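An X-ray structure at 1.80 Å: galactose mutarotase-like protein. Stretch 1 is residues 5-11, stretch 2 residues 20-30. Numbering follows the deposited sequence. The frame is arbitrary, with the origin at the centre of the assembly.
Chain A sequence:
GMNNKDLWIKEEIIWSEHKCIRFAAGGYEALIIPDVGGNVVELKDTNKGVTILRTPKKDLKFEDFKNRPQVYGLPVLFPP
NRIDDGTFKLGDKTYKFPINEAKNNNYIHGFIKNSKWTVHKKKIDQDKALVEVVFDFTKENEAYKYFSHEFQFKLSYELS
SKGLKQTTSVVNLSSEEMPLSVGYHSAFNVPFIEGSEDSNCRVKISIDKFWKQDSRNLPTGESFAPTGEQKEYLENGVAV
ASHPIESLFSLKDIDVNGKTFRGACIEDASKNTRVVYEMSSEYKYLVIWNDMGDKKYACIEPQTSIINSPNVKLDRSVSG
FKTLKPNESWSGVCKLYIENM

Stretch 1 5-11: KDLWIKE
Stretch 2 (20-30) CIRFAAGGYEA

How are the two backbones joined? Strand 8-11 runs antiparallel to strand 20-25, at 168°, with W8 opposite A24, I9 opposite F23, K10 opposite R22 and E11 opposite I21. Two reciprocal pairs of hydrogen bonds lock this register: W8 N to A24 O (3.1 Å), A24 N to W8 O (2.9 Å), K10 N to R22 O and R22 N to K10 O (both 2.8 Å).

Why do W8 and A24 cover the most surface? Both side chains lie on one sheet face, and W8, chi1 48° (p) and chi2 -96°, lays its indole over its partner. A24 CB sits 3.6 Å from the centroid of the W8 five-membered ring, 23° off the normal; a methyl is small enough to fit beneath it.

What fills the other face? I9 (m, t) and I21 (m, m) meet at 3.5 Å between their CG2 atoms, diagonal neighbours whose branched chains suit extended strands. I21 CD1 also reaches E11 CB, at 3.5 Å.

How does D6 engage the turn? Beyond the strand, a type I' turn runs from A25 to Y28, with glycines at its positive-phi positions, G26 (60/29) and G27 (90/-9). Water bridges D6 OD1 (3.1 Å) to G26 N (2.9 Å); another donates to D6 O and Y28 O, both 2.8 Å away.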

# COMPACT_ATOMS: atom_id res chain seq x y z
N LYS A 5 6.83 7.03 -28.90
CA LYS A 5 7.99 6.21 -28.54
C LYS A 5 8.03 5.79 -27.06
O LYS A 5 8.70 4.82 -26.71
CB LYS A 5 9.28 6.94 -28.88
N ASP A 6 7.30 6.51 -26.21
CA ASP A 6 7.34 6.30 -24.76
C ASP A 6 6.14 5.49 -24.26
O ASP A 6 5.85 5.47 -23.06
CB ASP A 6 7.41 7.66 -24.06
CG ASP A 6 6.18 8.51 -24.31
OD1 ASP A 6 5.35 8.13 -25.19
OD2 ASP A 6 6.05 9.56 -23.65
N LEU A 7 5.46 4.81 -25.19
CA LEU A 7 4.39 3.89 -24.84
C LEU A 7 4.78 2.46 -25.18
O LEU A 7 4.91 2.13 -26.35
CB LEU A 7 3.10 4.28 -25.57
CG LEU A 7 1.88 3.38 -25.36
CD1 LEU A 7 1.35 3.50 -23.90
CD2 LEU A 7 0.82 3.78 -26.39
N TRP A 8 4.93 1.61 -24.17
CA TRP A 8 5.35 0.22 -24.39
C TRP A 8 5.20 -0.64 -23.15
O TRP A 8 5.04 -0.12 -22.02
CB TRP A 8 6.79 0.14 -24.94
CG TRP A 8 7.79 0.96 -24.20
CD1 TRP A 8 8.21 2.22 -24.52
CD2 TRP A 8 8.48 0.60 -23.00
NE1 TRP A 8 9.14 2.65 -23.60
CE2 TRP A 8 9.32 1.68 -22.65
CE3 TRP A 8 8.50 -0.55 -22.19
CZ2 TRP A 8 10.16 1.66 -21.54
CZ3 TRP A 8 9.32 -0.57 -21.09
CH2 TRP A 8 10.12 0.54 -20.76
N ILE A 9 5.22 -1.94 -23.37
CA ILE A 9 5.20 -2.94 -22.30
C ILE A 9 6.21 -4.00 -22.69
O ILE A 9 6.14 -4.56 -23.76
CB ILE A 9 3.84 -3.62 -22.13
CG1 ILE A 9 2.74 -2.58 -21.82
CG2 ILE A 9 3.92 -4.73 -21.05
CD1 ILE A 9 1.33 -3.18 -21.71
N LYS A 10 7.12 -4.31 -21.77
CA LYS A 10 8.21 -5.27 -22.01
C LYS A 10 8.24 -6.30 -20.90
O LYS A 10 8.30 -5.94 -19.73
CB LYS A 10 9.55 -4.55 -22.11
CG LYS A 10 10.76 -5.46 -22.34
CD LYS A 10 12.03 -4.64 -22.52
CE LYS A 10 13.21 -5.51 -22.87
NZ LYS A 10 14.43 -4.69 -23.13
N GLU A 11 8.16 -7.58 -21.27
CA GLU A 11 8.35 -8.66 -20.35
C GLU A 11 9.80 -9.08 -20.49
O GLU A 11 10.25 -9.34 -21.58
CB GLU A 11 7.44 -9.79 -20.72
CG GLU A 11 7.52 -11.02 -19.87
CD GLU A 11 6.38 -12.00 -20.24
OE1 GLU A 11 5.36 -11.53 -20.79
OE2 GLU A 11 6.48 -13.20 -19.98
N CYS A 20 9.68 -10.22 -15.20
CA CYS A 20 9.17 -8.96 -14.69
C CYS A 20 8.55 -8.25 -15.88
O CYS A 20 8.82 -8.62 -17.04
CB CYS A 20 10.27 -8.15 -14.05
SG CYS A 20 11.52 -7.45 -15.14
N ILE A 21 7.66 -7.30 -15.60
CA ILE A 21 7.08 -6.47 -16.64
C ILE A 21 7.44 -5.01 -16.40
O ILE A 21 7.14 -4.45 -15.33
CB ILE A 21 5.52 -6.61 -16.71
CG1 ILE A 21 5.04 -8.06 -16.80
CG2 ILE A 21 4.97 -5.74 -17.87
CD1 ILE A 21 5.35 -8.76 -18.09
N ARG A 22 8.12 -4.41 -17.38
CA ARG A 22 8.40 -2.98 -17.40
C ARG A 22 7.39 -2.32 -18.34
O ARG A 22 7.11 -2.84 -19.41
CB ARG A 22 9.79 -2.76 -17.93
CG ARG A 22 10.47 -1.53 -17.47
CD ARG A 22 11.95 -1.56 -17.88
NE ARG A 22 12.72 -2.67 -17.33
CZ ARG A 22 13.38 -2.65 -16.16
NH1 ARG A 22 13.34 -1.60 -15.35
NH2 ARG A 22 14.05 -3.72 -15.77
N PHE A 23 6.80 -1.21 -17.92
CA PHE A 23 5.76 -0.57 -18.73
C PHE A 23 5.87 0.94 -18.64
O PHE A 23 6.30 1.47 -17.63
CB PHE A 23 4.34 -1.13 -18.44
CG PHE A 23 3.86 -1.06 -17.00
CD1 PHE A 23 4.45 -1.82 -16.00
CD2 PHE A 23 2.72 -0.34 -16.67
CE1 PHE A 23 3.96 -1.80 -14.70
CE2 PHE A 23 2.25 -0.28 -15.36
CZ PHE A 23 2.87 -1.01 -14.37
N ALA A 24 5.47 1.61 -19.73
CA ALA A 24 5.75 3.02 -19.91
C ALA A 24 4.59 3.67 -20.66
O ALA A 24 4.07 3.10 -21.64
CB ALA A 24 7.06 3.19 -20.71
N ALA A 25 4.20 4.85 -20.21
CA ALA A 25 3.24 5.67 -20.94
C ALA A 25 3.30 7.07 -20.38
O ALA A 25 3.56 7.24 -19.20
CB ALA A 25 1.80 5.09 -20.81
N GLY A 26 3.12 8.05 -21.25
CA GLY A 26 3.00 9.45 -20.84
C GLY A 26 4.18 10.03 -20.09
O GLY A 26 4.01 10.95 -19.29
N GLY A 27 5.38 9.52 -20.34
CA GLY A 27 6.57 9.98 -19.65
C GLY A 27 6.92 9.24 -18.36
O GLY A 27 8.00 9.45 -17.79
N TYR A 28 6.02 8.38 -17.90
CA TYR A 28 6.29 7.53 -16.73
C TYR A 28 6.76 6.14 -17.17
O TYR A 28 6.45 5.68 -18.26
CB TYR A 28 5.03 7.34 -15.89
CG TYR A 28 4.52 8.58 -15.17
CD1 TYR A 28 3.64 9.48 -15.80
CD2 TYR A 28 4.88 8.83 -13.85
CE1 TYR A 28 3.16 10.61 -15.12
CE2 TYR A 28 4.42 9.94 -13.18
CZ TYR A 28 3.56 10.83 -13.82
OH TYR A 28 3.10 11.93 -13.12
N GLU A 29 7.51 5.48 -16.29
CA GLU A 29 7.90 4.10 -16.46
C GLU A 29 7.79 3.37 -15.10
O GLU A 29 8.15 3.94 -14.06
CB GLU A 29 9.33 4.02 -16.98
CG GLU A 29 9.84 2.61 -17.22
CD GLU A 29 11.27 2.60 -17.75
OE1 GLU A 29 11.60 3.51 -18.55
OE2 GLU A 29 12.03 1.68 -17.35
N ALA A 30 7.26 2.16 -15.13
CA ALA A 30 7.08 1.32 -13.95
C ALA A 30 7.68 -0.08 -14.15
O ALA A 30 7.88 -0.54 -15.28
CB ALA A 30 5.63 1.20 -13.57
O HOH W 1 6.67 6.92 -20.78
O HOH W 2 2.49 7.57 -24.03